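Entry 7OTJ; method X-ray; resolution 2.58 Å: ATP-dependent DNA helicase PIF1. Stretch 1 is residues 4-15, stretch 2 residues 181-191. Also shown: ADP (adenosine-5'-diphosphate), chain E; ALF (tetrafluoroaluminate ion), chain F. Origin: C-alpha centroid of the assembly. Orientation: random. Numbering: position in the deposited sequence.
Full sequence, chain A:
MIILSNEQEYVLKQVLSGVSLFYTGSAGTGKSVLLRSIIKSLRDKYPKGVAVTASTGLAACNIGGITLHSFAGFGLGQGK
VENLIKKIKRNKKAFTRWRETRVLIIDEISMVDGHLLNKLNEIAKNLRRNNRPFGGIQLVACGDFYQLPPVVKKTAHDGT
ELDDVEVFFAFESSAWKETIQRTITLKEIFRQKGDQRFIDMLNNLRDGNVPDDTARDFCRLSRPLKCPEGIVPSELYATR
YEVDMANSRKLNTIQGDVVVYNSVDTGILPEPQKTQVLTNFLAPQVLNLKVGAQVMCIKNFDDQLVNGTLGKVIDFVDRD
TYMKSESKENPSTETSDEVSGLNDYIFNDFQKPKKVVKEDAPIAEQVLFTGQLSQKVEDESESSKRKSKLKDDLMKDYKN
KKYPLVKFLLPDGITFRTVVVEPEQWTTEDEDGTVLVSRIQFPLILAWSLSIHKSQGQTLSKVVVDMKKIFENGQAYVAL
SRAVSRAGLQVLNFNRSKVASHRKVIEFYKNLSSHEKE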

ATOM      1  N   LEU A   4      11.117  -5.796 -20.438  1.00 68.81           N
ATOM      2  CA  LEU A   4      11.797  -6.324 -19.261  1.00 63.88           C
ATOM      3  C   LEU A   4      13.287  -6.495 -19.538  1.00 60.08           C
ATOM      4  O   LEU A   4      13.684  -6.963 -20.609  1.00 65.21           O
ATOM      5  CB  LEU A   4      11.177  -7.654 -18.830  1.00 52.69           C
ATOM      6  CG  LEU A   4       9.769  -7.559 -18.238  1.00 50.49           C
ATOM      7  CD1 LEU A   4       9.252  -8.928 -17.824  1.00 57.33           C
ATOM      8  CD2 LEU A   4       9.756  -6.604 -17.059  1.00 51.30           C
ATOM      9  N   SER A   5      14.115  -6.072 -18.585  1.00 57.21           N
ATOM     10  CA  SER A   5      15.546  -6.319 -18.670  1.00 60.92           C
ATOM     11  C   SER A   5      15.837  -7.818 -18.632  1.00 59.99           C
ATOM     12  O   SER A   5      14.978  -8.643 -18.307  1.00 57.63           O
ATOM     13  CB  SER A   5      16.274  -5.627 -17.523  1.00 58.93           C
ATOM     14  OG  SER A   5      15.910  -6.220 -16.290  1.00 60.44           O
ATOM     15  N   ASN A   6      17.091  -8.165 -18.936  1.00 63.45           N
ATOM     16  CA  ASN A   6      17.509  -9.559 -18.846  1.00 56.69           C
ATOM     17  C   ASN A   6      17.509 -10.051 -17.405  1.00 63.57           C
ATOM     18  O   ASN A   6      17.303 -11.244 -17.158  1.00 73.40           O
ATOM     19  CB  ASN A   6      18.894  -9.742 -19.463  1.00 52.96           C
ATOM     20  CG  ASN A   6      18.926  -9.382 -20.935  1.00 62.48           C
ATOM     21  OD1 ASN A   6      17.919  -9.486 -21.635  1.00 62.25           O
ATOM     22  ND2 ASN A   6      20.090  -8.957 -21.415  1.00 71.15           N
ATOM     23  N   GLU A   7      17.738  -9.156 -16.442  1.00 67.88           N
ATOM     24  CA  GLU A   7      17.586  -9.542 -15.044  1.00 63.11           C
ATOM     25  C   GLU A   7      16.122  -9.788 -14.703  1.00 62.33           C
ATOM     26  O   GLU A   7      15.793 -10.776 -14.037  1.00 54.08           O
ATOM     27  CB  GLU A   7      18.174  -8.470 -14.130  1.00 65.19           C
ATOM     28  CG  GLU A   7      19.687  -8.445 -14.092  1.00 67.79           C
ATOM     29  CD  GLU A   7      20.219  -7.497 -13.034  1.00 78.67           C
ATOM     30  OE1 GLU A   7      19.576  -6.450 -12.789  1.00 62.60           O
ATOM     31  OE2 GLU A   7      21.276  -7.802 -12.442  1.00 81.21           O
ATOM     32  N   GLN A   8      15.231  -8.895 -15.144  1.00 63.14           N
ATOM     33  CA  GLN A   8      13.806  -9.086 -14.894  1.00 56.54           C
ATOM     34  C   GLN A   8      13.290 -10.344 -15.576  1.00 58.77           C
ATOM     35  O   GLN A   8      12.489 -11.085 -14.998  1.00 58.32           O
ATOM     36  CB  GLN A   8      13.019  -7.862 -15.359  1.00 63.46           C
ATOM     37  CG  GLN A   8      13.151  -6.648 -14.440  1.00 53.26           C
ATOM     38  CD  GLN A   8      12.493  -5.407 -15.022  1.00 54.21           C
ATOM     39  OE1 GLN A   8      12.606  -5.132 -16.218  1.00 54.20           O
ATOM     40  NE2 GLN A   8      11.802  -4.654 -14.176  1.00 50.96           N
ATOM     41  N   GLU A   9      13.734 -10.599 -16.810  1.00 66.71           N
ATOM     42  CA  GLU A   9      13.322 -11.817 -17.502  1.00 58.09           C
ATOM     43  C   GLU A   9      13.812 -13.063 -16.771  1.00 61.29           C
ATOM     44  O   GLU A   9      13.102 -14.075 -16.712  1.00 69.13           O
ATOM     45  CB  GLU A   9      13.841 -11.812 -18.942  1.00 58.55           C
ATOM     46  CG  GLU A   9      13.129 -10.841 -19.883  1.00 59.90           C
ATOM     47  CD  GLU A   9      11.737 -11.311 -20.265  1.00 68.82           C
ATOM     48  OE1 GLU A   9      11.440 -12.511 -20.079  1.00 78.88           O
ATOM     49  OE2 GLU A   9      10.939 -10.481 -20.752  1.00 61.05           O
ATOM     50  N   TYR A  10      15.022 -13.011 -16.208  1.00 58.49           N
ATOM     51  CA  TYR A  10      15.561 -14.183 -15.523  1.00 58.01           C
ATOM     52  C   TYR A  10      14.741 -14.533 -14.287  1.00 55.10           C
ATOM     53  O   TYR A  10      14.474 -15.711 -14.027  1.00 67.96           O
ATOM     54  CB  TYR A  10      17.025 -13.948 -15.152  1.00 55.03           C
ATOM     55  CG  TYR A  10      17.643 -15.075 -14.357  1.00 63.11           C
ATOM     56  CD1 TYR A  10      18.125 -16.217 -14.989  1.00 54.89           C
ATOM     57  CD2 TYR A  10      17.748 -14.997 -12.975  1.00 57.37           C
ATOM     58  CE1 TYR A  10      18.692 -17.245 -14.266  1.00 64.79           C
ATOM     59  CE2 TYR A  10      18.311 -16.023 -12.244  1.00 65.02           C
ATOM     60  CZ  TYR A  10      18.781 -17.145 -12.893  1.00 73.74           C
ATOM     61  OH  TYR A  10      19.343 -18.167 -12.162  1.00 84.32           O
ATOM     62  N   VAL A  11      14.329 -13.521 -13.520  1.00 57.63           N
ATOM     63  CA  VAL A  11      13.450 -13.744 -12.373  1.00 52.57           C
ATOM     64  C   VAL A  11      12.131 -14.348 -12.831  1.00 56.13           C
ATOM     65  O   VAL A  11      11.657 -15.348 -12.279  1.00 60.11           O
ATOM     66  CB  VAL A  11      13.228 -12.427 -11.606  1.00 48.66           C
ATOM     67  CG1 VAL A  11      12.337 -12.648 -10.384  1.00 40.54           C
ATOM     68  CG2 VAL A  11      14.557 -11.796 -11.218  1.00 43.59           C
ATOM     69  N   LEU A  12      11.504 -13.725 -13.834  1.00 55.04           N
ATOM     70  CA  LEU A  12      10.263 -14.256 -14.385  1.00 55.05           C
ATOM     71  C   LEU A  12      10.419 -15.712 -14.802  1.00 53.03           C
ATOM     72  O   LEU A  12       9.537 -16.537 -14.539  1.00 50.85           O
ATOM     73  CB  LEU A  12       9.824 -13.400 -15.573  1.00 47.88           C
ATOM     74  CG  LEU A  12       8.640 -13.916 -16.388  1.00 52.77           C
ATOM     75  CD1 LEU A  12       7.378 -13.943 -15.544  1.00 63.63           C
ATOM     76  CD2 LEU A  12       8.436 -13.061 -17.618  1.00 58.74           C
ATOM     77  N   LYS A  13      11.553 -16.047 -15.428  1.00 57.56           N
ATOM     78  CA  LYS A  13      11.823 -17.427 -15.829  1.00 52.61           C
ATOM     79  C   LYS A  13      11.831 -18.363 -14.629  1.00 56.52           C
ATOM     80  O   LYS A  13      11.274 -19.466 -14.688  1.00 56.42           O
ATOM     81  CB  LYS A  13      13.159 -17.498 -16.567  1.00 56.99           C
ATOM     82  CG  LYS A  13      13.635 -18.907 -16.907  1.00 51.40           C
ATOM     83  CD  LYS A  13      15.034 -18.874 -17.522  1.00 59.68           C
ATOM     84  CE  LYS A  13      15.606 -20.269 -17.728  1.00 74.22           C
ATOM     85  NZ  LYS A  13      14.831 -21.046 -18.731  1.00 61.71           N
ATOM     86  N   GLN A  14      12.464 -17.943 -13.531  1.00 59.98           N
ATOM     87  CA  GLN A  14      12.518 -18.785 -12.342  1.00 56.19           C
ATOM     88  C   GLN A  14      11.139 -18.954 -11.722  1.00 50.70           C
ATOM     89  O   GLN A  14      10.758 -20.064 -11.332  1.00 58.44           O
ATOM     90  CB  GLN A  14      13.487 -18.186 -11.323  1.00 60.40           C
ATOM     91  CG  GLN A  14      14.881 -17.945 -11.863  1.00 54.64           C
ATOM     92  CD  GLN A  14      15.567 -19.229 -12.249  1.00 63.60           C
ATOM     93  OE1 GLN A  14      15.428 -20.246 -11.570  1.00 62.99           O
ATOM     94  NE2 GLN A  14      16.309 -19.198 -13.350  1.00 80.06           N
ATOM     95  N   VAL A  15      10.371 -17.866 -11.633  1.00 46.72           N
ATOM     96  CA  VAL A  15       9.042 -17.949 -11.037  1.00 43.25           C
ATOM     97  C   VAL A  15       8.159 -18.901 -11.833  1.00 54.92           C
ATOM     98  O   VAL A  15       7.440 -19.725 -11.258  1.00 50.33           O
ATOM     99  CB  VAL A  15       8.417 -16.549 -10.917  1.00 50.48           C
ATOM    100  CG1 VAL A  15       7.002 -16.645 -10.377  1.00 41.32           C
ATOM    101  CG2 VAL A  15       9.278 -15.668 -10.014  1.00 42.17           C
ATOM    102  N   GLN A 181      13.508 -20.822  -1.648  1.00 47.63           N
ATOM    103  CA  GLN A 181      14.554 -21.680  -2.184  1.00 50.15           C
ATOM    104  C   GLN A 181      15.661 -20.911  -2.890  1.00 47.47           C
ATOM    105  O   GLN A 181      16.752 -21.459  -3.081  1.00 54.18           O
ATOM    106  CB  GLN A 181      13.953 -22.700  -3.154  1.00 45.03           C
ATOM    107  CG  GLN A 181      12.770 -23.454  -2.579  1.00 45.81           C
ATOM    108  CD  GLN A 181      12.198 -24.444  -3.567  1.00 59.27           C
ATOM    109  OE1 GLN A 181      11.229 -24.149  -4.272  1.00 49.72           O
ATOM    110  NE2 GLN A 181      12.803 -25.627  -3.633  1.00 50.38           N
ATOM    111  N   ARG A 182      15.408 -19.669  -3.283  1.00 49.77           N
ATOM    112  CA  ARG A 182      16.357 -18.920  -4.085  1.00 46.58           C
ATOM    113  C   ARG A 182      16.118 -17.441  -3.838  1.00 47.48           C
ATOM    114  O   ARG A 182      14.987 -17.014  -3.593  1.00 45.10           O
ATOM    115  CB  ARG A 182      16.216 -19.253  -5.578  1.00 50.73           C
ATOM    116  CG  ARG A 182      17.472 -19.005  -6.399  1.00 68.23           C
ATOM    117  CD  ARG A 182      17.154 -18.783  -7.878  1.00 64.11           C
ATOM    118  NE  ARG A 182      18.331 -18.911  -8.730  1.00 63.46           N
ATOM    119  CZ  ARG A 182      19.328 -18.037  -8.782  1.00 77.13           C
ATOM    120  NH1 ARG A 182      19.344 -16.956  -8.016  1.00 67.85           N
ATOM    121  NH2 ARG A 182      20.340 -18.256  -9.617  1.00 89.29           N
ATOM    122  N   THR A 183      17.200 -16.674  -3.852  1.00 54.43           N
ATOM    123  CA  THR A 183      17.138 -15.225  -3.750  1.00 42.06           C
ATOM    124  C   THR A 183      17.829 -14.622  -4.961  1.00 45.53           C
ATOM    125  O   THR A 183      18.979 -14.962  -5.257  1.00 48.43           O
ATOM    126  CB  THR A 183      17.777 -14.730  -2.451  1.00 48.69           C
ATOM    127  OG1 THR A 183      17.076 -15.297  -1.335  1.00 48.66           O
ATOM    128  CG2 THR A 183      17.707 -13.199  -2.359  1.00 51.39           C
ATOM    129  N   ILE A 184      17.130 -13.728  -5.655  1.00 49.04           N
ATOM    130  CA  ILE A 184      17.652 -13.060  -6.839  1.00 49.09           C
ATOM    131  C   ILE A 184      17.600 -11.561  -6.592  1.00 46.95           C
ATOM    132  O   ILE A 184      16.630 -11.051  -6.022  1.00 46.86           O
ATOM    133  CB  ILE A 184      16.857 -13.432  -8.110  1.00 46.05           C
ATOM    134  CG1 ILE A 184      16.763 -14.951  -8.260  1.00 46.95           C
ATOM    135  CG2 ILE A 184      17.505 -12.822  -9.338  1.00 42.91           C
ATOM    136  CD1 ILE A 184      15.843 -15.399  -9.375  1.00 50.10           C
ATOM    137  N   THR A 185      18.653 -10.862  -7.003  1.00 52.29           N
ATOM    138  CA  THR A 185      18.798  -9.431  -6.764  1.00 47.77           C
ATOM    139  C   THR A 185      18.783  -8.689  -8.092  1.00 51.57           C
ATOM    140  O   THR A 185      19.641  -8.927  -8.949  1.00 53.57           O
ATOM    141  CB  THR A 185      20.086  -9.135  -5.993  1.00 55.71           C
ATOM    142  OG1 THR A 185      20.011  -9.750  -4.698  1.00 50.25           O
ATOM    143  CG2 THR A 185      20.290  -7.617  -5.837  1.00 42.43           C
ATOM    144  N   LEU A 186      17.785  -7.829  -8.274  1.00 45.26           N
ATOM    145  CA  LEU A 186      17.794  -6.861  -9.363  1.00 51.13           C
ATOM    146  C   LEU A 186      18.726  -5.703  -9.018  1.00 57.97           C
ATOM    147  O   LEU A 186      18.711  -5.193  -7.894  1.00 53.85           O
ATOM    148  CB  LEU A 186      16.381  -6.338  -9.619  1.00 47.02           C
ATOM    149  CG  LEU A 186      15.337  -7.298 -10.178  1.00 50.13           C
ATOM    150  CD1 LEU A 186      14.015  -6.574 -10.379  1.00 44.99           C
ATOM    151  CD2 LEU A 186      15.822  -7.891 -11.485  1.00 52.74           C
ATOM    152  N   LYS A 187      19.522  -5.263  -9.995  1.00 55.78           N
ATOM    153  CA  LYS A 187      20.560  -4.274  -9.726  1.00 50.53           C
ATOM    154  C   LYS A 187      20.381  -2.944 -10.442  1.00 45.52           C
ATOM    155  O   LYS A 187      20.950  -1.948  -9.985  1.00 61.87           O
ATOM    156  CB  LYS A 187      21.946  -4.836 -10.084  1.00 51.10           C
ATOM    157  CG  LYS A 187      22.509  -5.817  -9.059  1.00 58.36           C
ATOM    158  CD  LYS A 187      23.111  -7.040  -9.742  1.00 72.92           C
ATOM    159  CE  LYS A 187      24.199  -6.653 -10.737  1.00 75.43           C
ATOM    160  NZ  LYS A 187      24.823  -7.845 -11.380  1.00 81.28           N
ATOM    161  N   GLU A 188      19.611  -2.882 -11.526  1.00 52.41           N
ATOM    162  CA  GLU A 188      19.489  -1.662 -12.318  1.00 52.88           C
ATOM    163  C   GLU A 188      18.324  -0.816 -11.810  1.00 52.58           C
ATOM    164  O   GLU A 188      17.167  -1.254 -11.845  1.00 44.52           O
ATOM    165  CB  GLU A 188      19.298  -2.007 -13.794  1.00 46.01           C
ATOM    166  CG  GLU A 188      19.084  -0.808 -14.697  1.00 59.42           C
ATOM    167  CD  GLU A 188      18.774  -1.207 -16.129  1.00 68.64           C
ATOM    168  OE1 GLU A 188      18.880  -0.339 -17.023  1.00 77.36           O
ATOM    169  OE2 GLU A 188      18.424  -2.385 -16.362  1.00 66.32           O
ATOM    170  N   ILE A 189      18.622   0.413 -11.394  1.00 50.80           N
ATOM    171  CA  ILE A 189      17.619   1.321 -10.847  1.00 41.31           C
ATOM    172  C   ILE A 189      17.010   2.116 -11.997  1.00 41.96           C
ATOM    173  O   ILE A 189      17.731   2.759 -12.765  1.00 53.36           O
ATOM    174  CB  ILE A 189      18.236   2.244  -9.785  1.00 41.82           C
ATOM    175  CG1 ILE A 189      18.533   1.449  -8.516  1.00 40.53           C
ATOM    176  CG2 ILE A 189      17.328   3.433  -9.475  1.00 43.93           C
ATOM    177  CD1 ILE A 189      19.215   2.245  -7.444  1.00 40.66           C
ATOM    178  N   PHE A 190      15.686   2.034 -12.142  1.00 42.91           N
ATOM    179  CA  PHE A 190      14.949   2.707 -13.205  1.00 42.29           C
ATOM    180  C   PHE A 190      14.324   4.026 -12.772  1.00 48.87           C
ATOM    181  O   PHE A 190      14.264   4.964 -13.575  1.00 52.86           O
ATOM    182  CB  PHE A 190      13.843   1.793 -13.749  1.00 51.58           C
ATOM    183  CG  PHE A 190      14.354   0.583 -14.489  1.00 53.15           C
ATOM    184  CD1 PHE A 190      14.880   0.703 -15.766  1.00 56.28           C
ATOM    185  CD2 PHE A 190      14.293  -0.675 -13.913  1.00 58.09           C
ATOM    186  CE1 PHE A 190      15.351  -0.407 -16.447  1.00 53.12           C
ATOM    187  CE2 PHE A 190      14.756  -1.790 -14.590  1.00 59.85           C
ATOM    188  CZ  PHE A 190      15.286  -1.655 -15.857  1.00 58.31           C
ATOM    189  N   ARG A 191      13.821   4.112 -11.534  1.00 42.90           N
ATOM    190  CA  ARG A 191      13.043   5.284 -11.129  1.00 46.93           C
ATOM    191  C   ARG A 191      13.849   6.580 -11.239  1.00 48.13           C
ATOM    192  O   ARG A 191      13.320   7.611 -11.674  1.00 48.73           O
ATOM    193  CB  ARG A 191      12.510   5.099  -9.706  1.00 41.76           C
ATOM    194  CG  ARG A 191      11.663   6.265  -9.231  1.00 43.01           C
ATOM    195  CD  ARG A 191      11.060   6.024  -7.859  1.00 48.78           C
ATOM    196  NE  ARG A 191      10.136   4.892  -7.832  1.00 41.79           N
ATOM    197  CZ  ARG A 191      10.208   3.886  -6.969  1.00 44.19           C
ATOM    198  NH1 ARG A 191      11.155   3.831  -6.048  1.00 43.97           N
ATOM    199  NH2 ARG A 191       9.300   2.919  -7.023  1.00 46.08           N
TER
HETATM  200  PB  ADP E1001      10.229  -1.225  -7.341  1.00 50.80           P
HETATM  201  O1B ADP E1001      11.472  -2.092  -7.266  1.00 37.19           O
HETATM  202  O2B ADP E1001       8.920  -1.956  -7.142  1.00 48.97           O
HETATM  203  O3B ADP E1001      10.340   0.074  -6.584  1.00 46.82           O
HETATM  204  PA  ADP E1001       8.823  -0.259  -9.626  1.00 47.13           P
HETATM  205  O1A ADP E1001       8.234  -1.488 -10.270  1.00 53.74           O
HETATM  206  O2A ADP E1001       7.966   0.623  -8.754  1.00 40.19           O
HETATM  207  O3A ADP E1001      10.176  -0.715  -8.870  1.00 41.14           O
HETATM  208  O5' ADP E1001       9.461   0.676 -10.764  1.00 51.02           O
HETATM  209  C5' ADP E1001       9.654   2.065 -10.522  1.00 47.75           C
HETATM  210  C4' ADP E1001       9.683   2.787 -11.854  1.00 48.38           C
HETATM  211  O4' ADP E1001      10.623   2.154 -12.721  1.00 46.29           O
HETATM  212  C3' ADP E1001       8.324   2.707 -12.525  1.00 52.03           C
HETATM  213  O3' ADP E1001       7.879   4.031 -12.818  1.00 62.86           O
HETATM  214  C2' ADP E1001       8.543   1.949 -13.818  1.00 51.97           C
HETATM  215  O2' ADP E1001       7.854   2.583 -14.900  1.00 66.94           O
HETATM  216  C1' ADP E1001      10.049   1.986 -14.017  1.00 50.08           C
HETATM  217  N9  ADP E1001      10.529   0.712 -14.592  1.00 56.31           N
HETATM  218  C8  ADP E1001      10.470  -0.488 -13.989  1.00 54.86           C
HETATM  219  N7  ADP E1001      10.999  -1.453 -14.782  1.00 53.65           N
HETATM  220  C5  ADP E1001      11.403  -0.866 -15.921  1.00 57.63           C
HETATM  221  C6  ADP E1001      12.049  -1.303 -17.181  1.00 65.27           C
HETATM  222  N6  ADP E1001      12.369  -2.604 -17.388  1.00 59.05           N
HETATM  223  N1  ADP E1001      12.300  -0.361 -18.120  1.00 64.03           N
HETATM  224  C2  ADP E1001      11.984   0.934 -17.924  1.00 48.71           C
HETATM  225  N3  ADP E1001      11.402   1.399 -16.807  1.00 49.66           N
HETATM  226  C4  ADP E1001      11.090   0.565 -15.790  1.00 58.98           C
HETATM  227 AL   ALF F1002       9.849   0.247  -4.417  1.00 47.52          AL
HETATM  228  F1  ALF F1002       8.660  -1.071  -4.271  1.00 46.36           F
HETATM  229  F2  ALF F1002      11.031   1.577  -4.574  1.00 48.45           F
HETATM  230  F3  ALF F1002      11.133  -0.933  -4.035  1.00 39.66           F
HETATM  231  F4  ALF F1002       8.585   1.421  -4.881  1.00 43.25           F
HETATM  232  O   HOH W   1       9.315   0.413  -2.060  1.00 42.46           O

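The most unusual feature of this contact is that a single glutamine, Gln8, serves three masters: it helps to start its own helix, lies beside a distant segment of the chain, and reads the adenine of the bound ADP. It illustrates a general principle, that one side chain can serve a helix cap and a ligand at once. Its backbone N donates to Ser5 OG at 3.0 Å, the capping bond of the helix that begins at Asn6, while its side-chain OE1 accepts from Ser5 N at 3.0 Å. The pair thus forms a reciprocal capping box, and the amide orientation that puts OE1 toward Ser5 N also suits the adenine. The same OE1 accepts from ADP N6 at 2.8 Å, and Gln8 NE2 completes the pattern with a weak hydrogen bond to ADP N7 at 3.4 Å. An amide that offers an acceptor to N6 and a donor to N7 matches the Hoogsteen edge of adenine.

The second stretch also reaches the ligand. Phe190 places a ring face against ADP N6, and its edge meets Ser5, with CZ of Phe190 4.4 Å from Ser5 CB. One residue further on, Arg191 reaches the other end of the nucleotide: its NH1 donates to ALF F2 at 2.7 Å and its NH2 to ALF F4 at 2.7 Å, with a weak bond from NH2 to ADP O3B at 3.1 Å. The ligand therefore bridges segments far apart in sequence, as befits an ATP-dependent helicase.

Away from the nucleotide, helix and strand run nearly antiparallel, at 159°, and their axes approach to 8.9 Å. Apolar side chains fill the space between them. Val11 CG2 lies 3.6 Å from Ile184 CG2 and 4.1 Å from Leu186 CD2, so one valine packs against two strand residues. Ile184 CD1 lies between Gln14 and Tyr10, 3.7 Å from Gln14 CG and 3.8 Å from Tyr10 CE2. Leu186 starts sideways from the backbone, but its end comes nearer the helix, where CD2 sits 3.6 Å from Glu7 CB.

Polar contacts flank this packing. Lys187 N donates to Glu7 OE1 at 3.0 Å with a nearly straight angle of 168°, the one hydrogen bond made directly between the stretches. A long salt bridge, 3.7 Å from Glu7 OE2 to Lys187 NZ, adds charge complementarity. Toward the other end of the strand, Tyr10 OH lies only 2.7 Å from Arg182 NH2, near the ring plane, but Tyr10 CZ lies over a guanidinium face, whereas N-H bonds point within that plane. Proximity alone does not make a hydrogen bond; at Gln8, direction agrees for cap and ligand alike.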